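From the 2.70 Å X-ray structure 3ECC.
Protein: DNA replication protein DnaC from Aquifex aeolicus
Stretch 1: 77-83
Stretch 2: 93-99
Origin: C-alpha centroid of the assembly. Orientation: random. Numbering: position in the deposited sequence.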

# COMPACT_ATOMS: atom_id res chain seq x y z
N ASP A 77 -0.05 11.78 -5.11
CA ASP A 77 -1.15 12.13 -6.00
C ASP A 77 -2.48 12.13 -5.27
O ASP A 77 -3.30 13.01 -5.51
CB ASP A 77 -1.21 11.18 -7.21
CG ASP A 77 -2.39 11.46 -8.11
OD1 ASP A 77 -2.51 12.61 -8.58
OD2 ASP A 77 -3.20 10.55 -8.34
N LEU A 78 -2.69 11.16 -4.38
CA LEU A 78 -3.92 11.10 -3.59
C LEU A 78 -4.03 12.27 -2.62
O LEU A 78 -5.09 12.87 -2.47
CB LEU A 78 -4.04 9.78 -2.82
CG LEU A 78 -5.30 9.56 -1.96
CD1 LEU A 78 -6.58 9.53 -2.78
CD2 LEU A 78 -5.17 8.30 -1.14
N ILE A 79 -2.90 12.62 -2.00
CA ILE A 79 -2.85 13.70 -1.03
C ILE A 79 -3.08 15.08 -1.65
O ILE A 79 -3.87 15.86 -1.12
CB ILE A 79 -1.52 13.65 -0.24
CG1 ILE A 79 -1.63 12.58 0.85
CG2 ILE A 79 -1.18 15.00 0.38
CD1 ILE A 79 -0.30 12.05 1.27
N PHE A 80 -2.43 15.35 -2.78
CA PHE A 80 -2.64 16.62 -3.51
C PHE A 80 -4.08 16.79 -3.99
O PHE A 80 -4.62 17.90 -3.98
CB PHE A 80 -1.67 16.75 -4.71
CG PHE A 80 -0.27 17.14 -4.33
CD1 PHE A 80 -0.03 18.26 -3.54
CD2 PHE A 80 0.82 16.41 -4.79
CE1 PHE A 80 1.28 18.63 -3.20
CE2 PHE A 80 2.12 16.77 -4.45
CZ PHE A 80 2.35 17.88 -3.66
N ARG A 81 -4.69 15.69 -4.44
CA ARG A 81 -6.09 15.70 -4.85
C ARG A 81 -6.98 16.12 -3.69
O ARG A 81 -7.71 17.11 -3.78
CB ARG A 81 -6.53 14.31 -5.32
CG ARG A 81 -6.25 14.00 -6.76
CD ARG A 81 -7.23 12.96 -7.24
NE ARG A 81 -6.63 12.02 -8.18
CZ ARG A 81 -7.28 10.99 -8.72
NH1 ARG A 81 -8.56 10.78 -8.42
NH2 ARG A 81 -6.66 10.18 -9.57
N LEU A 82 -6.90 15.36 -2.60
CA LEU A 82 -7.71 15.59 -1.43
C LEU A 82 -7.51 16.97 -0.83
O LEU A 82 -8.48 17.68 -0.59
CB LEU A 82 -7.45 14.53 -0.37
CG LEU A 82 -8.02 13.14 -0.66
CD1 LEU A 82 -7.40 12.11 0.28
CD2 LEU A 82 -9.54 13.12 -0.57
N LYS A 83 -6.25 17.36 -0.60
CA LYS A 83 -5.97 18.68 -0.01
C LYS A 83 -6.68 19.80 -0.76
O LYS A 83 -7.08 20.80 -0.16
CB LYS A 83 -4.48 18.97 0.08
CG LYS A 83 -4.15 20.12 1.01
CD LYS A 83 -3.11 21.05 0.42
CE LYS A 83 -2.68 22.13 1.42
NZ LYS A 83 -1.49 22.91 0.94
N LYS A 93 -17.65 13.45 -1.43
CA LYS A 93 -17.97 12.20 -2.11
C LYS A 93 -16.73 11.39 -2.49
O LYS A 93 -16.72 10.17 -2.39
CB LYS A 93 -18.85 12.45 -3.34
CG LYS A 93 -20.29 12.81 -2.99
CD LYS A 93 -21.17 12.99 -4.23
CE LYS A 93 -22.62 13.26 -3.82
NZ LYS A 93 -23.50 13.58 -4.98
N PHE A 94 -15.67 12.09 -2.90
CA PHE A 94 -14.41 11.43 -3.21
C PHE A 94 -13.72 10.88 -1.97
O PHE A 94 -13.18 9.77 -1.99
CB PHE A 94 -13.48 12.39 -3.95
CG PHE A 94 -12.15 11.79 -4.30
CD1 PHE A 94 -12.04 10.83 -5.30
CD2 PHE A 94 -11.00 12.20 -3.64
CE1 PHE A 94 -10.81 10.27 -5.62
CE2 PHE A 94 -9.77 11.65 -3.96
CZ PHE A 94 -9.67 10.69 -4.95
N LEU A 95 -13.74 11.65 -0.88
CA LEU A 95 -13.09 11.24 0.36
C LEU A 95 -13.72 9.98 0.97
O LEU A 95 -13.01 9.11 1.47
CB LEU A 95 -13.09 12.39 1.37
CG LEU A 95 -12.45 12.13 2.73
CD1 LEU A 95 -10.96 11.83 2.60
CD2 LEU A 95 -12.68 13.31 3.65
N LYS A 96 -15.05 9.88 0.90
CA LYS A 96 -15.78 8.72 1.45
C LYS A 96 -15.51 7.45 0.66
O LYS A 96 -15.39 6.36 1.24
CB LYS A 96 -17.28 8.97 1.49
CG LYS A 96 -17.80 9.43 2.83
CD LYS A 96 -19.17 10.06 2.69
CE LYS A 96 -19.34 11.18 3.69
NZ LYS A 96 -20.20 12.25 3.12
N THR A 97 -15.43 7.58 -0.66
CA THR A 97 -15.15 6.44 -1.53
C THR A 97 -13.75 5.91 -1.29
O THR A 97 -13.51 4.70 -1.38
CB THR A 97 -15.30 6.80 -3.01
OG1 THR A 97 -14.67 8.07 -3.25
CG2 THR A 97 -16.77 6.88 -3.40
N VAL A 98 -12.82 6.81 -0.97
CA VAL A 98 -11.45 6.43 -0.63
C VAL A 98 -11.40 5.78 0.76
O VAL A 98 -10.92 4.65 0.89
CB VAL A 98 -10.48 7.63 -0.68
CG1 VAL A 98 -9.14 7.27 -0.05
CG2 VAL A 98 -10.28 8.08 -2.12
N LEU A 99 -11.92 6.48 1.77
CA LEU A 99 -11.91 5.97 3.14
C LEU A 99 -12.69 4.66 3.28
O LEU A 99 -12.23 3.73 3.92
CB LEU A 99 -12.48 7.01 4.12
CG LEU A 99 -11.68 8.28 4.42
CD1 LEU A 99 -12.52 9.24 5.26
CD2 LEU A 99 -10.35 7.97 5.11

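Two helical segments of one chain run roughly antiparallel, their N-to-C directions 146° apart and their axes no closer than 10.9 Å. That is a wide spacing, and it leaves room for large side chains between the backbones. The CA atoms of Leu82 and Leu95 lie 7.1 Å apart, whereas those of Leu78 and Val98 are separated by 9.3 Å. Within each segment, i to i+4 hydrogen bonds such as Leu82 N to Leu78 O (3.1 Å) and Val98 N to Phe94 O (3.2 Å) run along the backbone, Thr97 N to Lys93 O (3.4 Å) being weak, and no hydrogen bond crosses between the two.

The contact is therefore one of side-chain packing, small at 284 Å² of buried surface, and Phe94 is its centre. With chi1 at t and its CA-to-CB bond directed toward the other helix, its ring reaches three residues there. Leu82 CD2 meets the ring edge at Phe94 CD2 (3.5 Å), and Leu78 CD1 approaches Phe94 CZ at 4.0 Å. A flat, wide residue suits this gap because it can touch successive turns of the facing helix.

Leu78 (t, p) and Leu82 (m, t), both buried, have CA-to-CB bonds that run sideways, yet their ends come nearer. The same methyl that touches Phe94 also serves a second neighbour in each case, Leu82 CD2 packing on Leu95 CD1 at 3.7 Å and Leu78 CD1 on Val98 CG2 at 4.0 Å. Val98, short, branched and also buried, has its CA-to-CB bond directed toward the partner and is met by the longer leucine.

At the exposed margin, Arg81 reaches the aromatic ring, NH1 lying 3.6 Å from Phe94 CE1 in an oblique approach. Arg81 NH2 also forms a long salt bridge with Asp77 OD2 (3.7 Å), one turn back, so the guanidinium keeps a charged partner while its other end borders the apolar cluster.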